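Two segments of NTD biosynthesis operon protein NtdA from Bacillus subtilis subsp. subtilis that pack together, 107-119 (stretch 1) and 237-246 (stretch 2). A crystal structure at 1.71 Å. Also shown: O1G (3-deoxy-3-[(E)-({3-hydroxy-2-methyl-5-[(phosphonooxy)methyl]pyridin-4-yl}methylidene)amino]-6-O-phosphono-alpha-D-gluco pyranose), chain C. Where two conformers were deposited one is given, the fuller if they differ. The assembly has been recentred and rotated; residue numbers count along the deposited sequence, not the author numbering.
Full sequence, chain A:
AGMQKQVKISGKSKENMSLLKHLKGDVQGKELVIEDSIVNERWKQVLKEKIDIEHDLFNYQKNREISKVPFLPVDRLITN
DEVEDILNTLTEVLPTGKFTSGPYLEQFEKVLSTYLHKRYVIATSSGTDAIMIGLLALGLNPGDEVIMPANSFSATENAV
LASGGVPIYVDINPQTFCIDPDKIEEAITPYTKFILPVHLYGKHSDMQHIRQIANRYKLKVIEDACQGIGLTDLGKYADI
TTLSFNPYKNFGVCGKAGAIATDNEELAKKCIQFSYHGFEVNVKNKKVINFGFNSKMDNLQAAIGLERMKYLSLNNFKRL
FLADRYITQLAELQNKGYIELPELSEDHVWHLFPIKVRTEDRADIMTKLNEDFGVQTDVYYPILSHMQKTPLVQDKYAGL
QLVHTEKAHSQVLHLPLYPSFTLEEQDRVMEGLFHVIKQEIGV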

# COMPACT_ATOMS: atom_id res chain seq x y z
N GLN A 107 -16.88 -3.86 5.78
CA GLN A 107 -17.83 -4.63 4.97
C GLN A 107 -17.09 -5.64 4.10
O GLN A 107 -17.55 -6.76 3.91
CB GLN A 107 -18.67 -3.71 4.08
CG GLN A 107 -19.70 -4.44 3.21
CD GLN A 107 -20.87 -5.00 4.01
OE1 GLN A 107 -21.08 -4.63 5.17
NE2 GLN A 107 -21.63 -5.90 3.39
N PHE A 108 -15.95 -5.23 3.56
CA PHE A 108 -15.16 -6.13 2.71
C PHE A 108 -14.58 -7.26 3.56
O PHE A 108 -14.60 -8.44 3.16
CB PHE A 108 -14.05 -5.33 2.00
CG PHE A 108 -13.21 -6.15 1.06
CD1 PHE A 108 -13.78 -6.81 -0.03
CD2 PHE A 108 -11.85 -6.26 1.26
CE1 PHE A 108 -12.98 -7.56 -0.89
CE2 PHE A 108 -11.04 -7.01 0.40
CZ PHE A 108 -11.61 -7.65 -0.68
N GLU A 109 -14.09 -6.92 4.75
CA GLU A 109 -13.57 -7.96 5.64
C GLU A 109 -14.67 -8.93 6.06
O GLU A 109 -14.46 -10.15 6.08
CB GLU A 109 -12.86 -7.36 6.85
CG GLU A 109 -11.58 -6.59 6.48
CD GLU A 109 -11.03 -5.79 7.64
OE1 GLU A 109 -11.85 -5.37 8.50
OE2 GLU A 109 -9.80 -5.57 7.69
N LYS A 110 -15.85 -8.40 6.35
CA LYS A 110 -17.00 -9.24 6.68
C LYS A 110 -17.41 -10.19 5.54
O LYS A 110 -17.69 -11.38 5.76
CB LYS A 110 -18.19 -8.38 7.11
CG LYS A 110 -19.39 -9.20 7.56
CD LYS A 110 -18.96 -10.27 8.56
CE LYS A 110 -19.95 -11.42 8.61
NZ LYS A 110 -21.34 -10.93 8.87
N VAL A 111 -17.43 -9.69 4.31
CA VAL A 111 -17.76 -10.53 3.16
C VAL A 111 -16.72 -11.63 2.95
O VAL A 111 -17.05 -12.79 2.65
CB VAL A 111 -17.89 -9.66 1.89
CG1 VAL A 111 -17.68 -10.51 0.68
CG2 VAL A 111 -19.26 -9.00 1.83
N LEU A 112 -15.45 -11.28 3.12
CA LEU A 112 -14.38 -12.27 3.04
C LEU A 112 -14.48 -13.31 4.15
O LEU A 112 -14.21 -14.50 3.93
CB LEU A 112 -13.01 -11.57 3.12
CG LEU A 112 -12.63 -10.78 1.87
CD1 LEU A 112 -11.33 -10.01 2.14
CD2 LEU A 112 -12.44 -11.71 0.67
N SER A 113 -14.84 -12.86 5.35
CA SER A 113 -14.98 -13.74 6.50
C SER A 113 -16.01 -14.82 6.21
O SER A 113 -15.79 -16.00 6.46
CB SER A 113 -15.39 -12.93 7.73
OG SER A 113 -15.88 -13.76 8.77
N THR A 114 -17.13 -14.40 5.64
CA THR A 114 -18.20 -15.33 5.28
C THR A 114 -17.79 -16.27 4.16
O THR A 114 -18.03 -17.48 4.21
CB THR A 114 -19.46 -14.56 4.87
OG1 THR A 114 -19.87 -13.74 5.97
CG2 THR A 114 -20.59 -15.53 4.49
N TYR A 115 -17.13 -15.71 3.15
CA TYR A 115 -16.68 -16.51 2.02
C TYR A 115 -15.65 -17.55 2.43
O TYR A 115 -15.74 -18.71 2.02
CB TYR A 115 -16.13 -15.59 0.94
CG TYR A 115 -15.60 -16.27 -0.30
CD1 TYR A 115 -16.46 -16.82 -1.25
CD2 TYR A 115 -14.23 -16.32 -0.55
CE1 TYR A 115 -15.97 -17.42 -2.40
CE2 TYR A 115 -13.73 -16.91 -1.70
CZ TYR A 115 -14.60 -17.45 -2.62
OH TYR A 115 -14.10 -18.04 -3.76
N LEU A 116 -14.68 -17.15 3.25
CA LEU A 116 -13.61 -18.05 3.67
C LEU A 116 -14.00 -18.96 4.83
O LEU A 116 -13.26 -19.89 5.14
CB LEU A 116 -12.38 -17.23 4.07
CG LEU A 116 -11.73 -16.38 2.99
CD1 LEU A 116 -10.66 -15.46 3.59
CD2 LEU A 116 -11.12 -17.26 1.92
N HIS A 117 -15.15 -18.70 5.45
CA HIS A 117 -15.53 -19.37 6.71
C HIS A 117 -14.42 -19.24 7.76
O HIS A 117 -14.06 -20.22 8.42
CB HIS A 117 -15.87 -20.85 6.50
CG HIS A 117 -16.99 -21.08 5.52
ND1 HIS A 117 -18.29 -20.73 5.78
CD2 HIS A 117 -16.99 -21.64 4.29
CE1 HIS A 117 -19.05 -21.05 4.75
NE2 HIS A 117 -18.29 -21.60 3.83
N LYS A 118 -13.87 -18.03 7.88
CA LYS A 118 -12.88 -17.73 8.91
C LYS A 118 -13.45 -16.60 9.74
O LYS A 118 -14.06 -15.67 9.19
CB LYS A 118 -11.56 -17.29 8.25
CG LYS A 118 -10.73 -18.44 7.67
CD LYS A 118 -10.13 -19.27 8.79
CE LYS A 118 -9.41 -20.51 8.26
NZ LYS A 118 -8.77 -21.28 9.37
N ARG A 119 -13.26 -16.66 11.05
CA ARG A 119 -13.92 -15.72 11.95
C ARG A 119 -13.40 -14.30 11.79
O ARG A 119 -14.16 -13.34 11.90
CB ARG A 119 -13.79 -16.18 13.40
CG ARG A 119 -14.37 -17.56 13.68
CD ARG A 119 -14.08 -17.99 15.11
NE ARG A 119 -14.57 -17.00 16.06
CZ ARG A 119 -14.30 -16.99 17.36
NH1 ARG A 119 -13.53 -17.93 17.89
NH2 ARG A 119 -14.80 -16.04 18.13
N TYR A 237 -6.64 -26.21 7.76
CA TYR A 237 -5.56 -26.68 8.61
C TYR A 237 -4.49 -25.64 8.90
O TYR A 237 -3.43 -25.96 9.43
CB TYR A 237 -4.90 -27.90 7.96
CG TYR A 237 -5.85 -29.07 7.80
CD1 TYR A 237 -6.29 -29.79 8.91
CD2 TYR A 237 -6.28 -29.47 6.54
CE1 TYR A 237 -7.15 -30.87 8.76
CE2 TYR A 237 -7.14 -30.55 6.38
CZ TYR A 237 -7.56 -31.25 7.49
OH TYR A 237 -8.41 -32.32 7.33
N ALA A 238 -4.75 -24.38 8.55
CA ALA A 238 -3.76 -23.32 8.78
C ALA A 238 -4.10 -22.44 9.99
O ALA A 238 -5.28 -22.21 10.29
CB ALA A 238 -3.62 -22.45 7.54
N ASP A 239 -3.08 -21.94 10.68
CA ASP A 239 -3.31 -20.95 11.73
C ASP A 239 -3.63 -19.59 11.13
O ASP A 239 -4.53 -18.88 11.60
CB ASP A 239 -2.09 -20.84 12.63
CG ASP A 239 -1.77 -22.14 13.31
OD1 ASP A 239 -2.63 -22.59 14.09
OD2 ASP A 239 -0.69 -22.72 13.03
N ILE A 240 -2.89 -19.24 10.09
CA ILE A 240 -3.16 -18.03 9.31
C ILE A 240 -3.19 -18.34 7.82
O ILE A 240 -2.37 -19.10 7.32
CB ILE A 240 -2.09 -16.96 9.57
CG1 ILE A 240 -2.31 -16.35 10.96
CG2 ILE A 240 -2.10 -15.86 8.47
CD1 ILE A 240 -1.59 -15.04 11.18
N THR A 241 -4.15 -17.73 7.12
CA THR A 241 -4.22 -17.81 5.66
C THR A 241 -3.94 -16.41 5.09
O THR A 241 -4.50 -15.42 5.58
CB THR A 241 -5.63 -18.24 5.23
OG1 THR A 241 -5.89 -19.58 5.71
CG2 THR A 241 -5.79 -18.21 3.71
N THR A 242 -3.11 -16.30 4.06
CA THR A 242 -2.90 -14.99 3.46
C THR A 242 -3.40 -14.97 2.02
O THR A 242 -3.28 -15.95 1.30
CB THR A 242 -1.43 -14.59 3.49
OG1 THR A 242 -0.67 -15.53 2.71
CG2 THR A 242 -0.92 -14.59 4.92
N LEU A 243 -3.95 -13.82 1.62
CA LEU A 243 -4.45 -13.63 0.27
C LEU A 243 -3.81 -12.41 -0.34
O LEU A 243 -3.38 -11.51 0.39
CB LEU A 243 -5.97 -13.41 0.29
CG LEU A 243 -6.79 -14.63 0.74
CD1 LEU A 243 -8.26 -14.26 0.89
CD2 LEU A 243 -6.65 -15.77 -0.27
N SER A 244 -3.75 -12.37 -1.67
CA SER A 244 -3.40 -11.16 -2.42
C SER A 244 -4.58 -10.77 -3.27
O SER A 244 -5.26 -11.65 -3.83
CB SER A 244 -2.22 -11.40 -3.36
OG SER A 244 -2.04 -10.27 -4.20
N PHE A 245 -4.82 -9.46 -3.38
CA PHE A 245 -5.84 -8.93 -4.29
C PHE A 245 -5.17 -8.04 -5.31
O PHE A 245 -5.76 -7.09 -5.82
CB PHE A 245 -6.93 -8.15 -3.53
CG PHE A 245 -7.54 -8.94 -2.41
CD1 PHE A 245 -8.06 -10.20 -2.64
CD2 PHE A 245 -7.54 -8.43 -1.12
CE1 PHE A 245 -8.61 -10.94 -1.59
CE2 PHE A 245 -8.09 -9.15 -0.07
CZ PHE A 245 -8.63 -10.40 -0.30
N ASN A 246 -3.92 -8.36 -5.61
CA ASN A 246 -3.24 -7.70 -6.72
C ASN A 246 -4.09 -7.88 -8.00
O ASN A 246 -4.80 -8.89 -8.16
CB ASN A 246 -1.82 -8.29 -6.84
CG ASN A 246 -1.21 -8.12 -8.21
OD1 ASN A 246 -1.49 -8.91 -9.12
ND2 ASN A 246 -0.35 -7.10 -8.36
P O1G C . 1.28 -9.11 -3.43
C3A O1G C . 2.38 -14.55 -5.13
O3 O1G C . 2.20 -14.91 -6.43
C1 O1G C . 3.64 -11.33 -10.47
N1' O1G C . 2.73 -15.10 -2.85
C2 O1G C . 3.39 -12.24 -9.27
O2 O1G C . 2.87 -13.47 -9.87
C9A O1G C . 2.56 -15.51 -4.12
C2A O1G C . 2.56 -17.00 -4.39
C3 O1G C . 2.39 -11.65 -8.25
N3' O1G C . 2.50 -12.53 -7.08
O1 O1G C . 2.50 -11.27 -11.35
C4 O1G C . 2.68 -10.17 -7.93
O4 O1G C . 1.42 -9.74 -7.40
C4A O1G C . 2.38 -13.20 -4.83
C4B O1G C . 2.22 -12.18 -5.88
C5 O1G C . 2.85 -9.43 -9.26
O5 O1G C . 3.91 -9.99 -10.04
C5A O1G C . 2.56 -12.81 -3.51
C5T O1G C . 2.60 -11.36 -2.98
C6 O1G C . 3.34 -8.01 -9.10
C6A O1G C . 2.74 -13.78 -2.54
OP1 O1G C . 2.21 -8.57 -2.36
OP2 O1G C . -0.15 -8.77 -3.18
OP3 O1G C . 1.80 -8.82 -4.85
OP4 O1G C . 1.32 -10.74 -3.23
O6 O1G C . 3.27 -7.23 -10.23
P' O1G C . 2.97 -5.66 -10.13
OP6 O1G C . 1.59 -5.55 -9.52
OP7 O1G C . 4.06 -5.01 -9.30
OP8 O1G C . 3.01 -5.23 -11.60
O HOH W 1 -7.24 -20.11 11.79
O HOH W 2 -6.27 -19.50 8.63

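Tyr 237 points its CB away from stretch 1. Ala 238 O lies 3.7 Å from Lys 118 NZ, and two waters beside this pair bridge the stretches. One water accepts from Lys 118 NZ at 3.1 Å and lies 3.0 Å from Asp 239 O. The long lysine chain suits this place: its methylenes lie buried while its amine reaches polar atoms. Asp 239 and Ile 240 point away. Thr 241 points toward stretch 1. A second water donates to Thr 241 OG1 at 2.9 Å and accepts a weak bond from Lys 118 NZ at 3.2 Å. No direct hydrogen bond joins the stretches.

Thr 242 is out of reach of stretch 1. Leu 243, directed toward the helix, meets Leu 116, with CD1 to CD1 at 3.8 Å. These branched apolar ends are buried. Ser 244 is also out of reach, and its OG donates to O1G OP2 at 2.6 Å. Phe 245 has the largest covered area. The edge of Phe 108 meets the face of Phe 245, with Phe 108 CE2 3.7 Å from Phe 245 CE2 and the planes at 72°. Leu 112 CD1 packs 3.7 Å from Phe 245 CZ. Phe 108, Leu 112 and Leu 116 recur every four residues, so one helix side supplies all three.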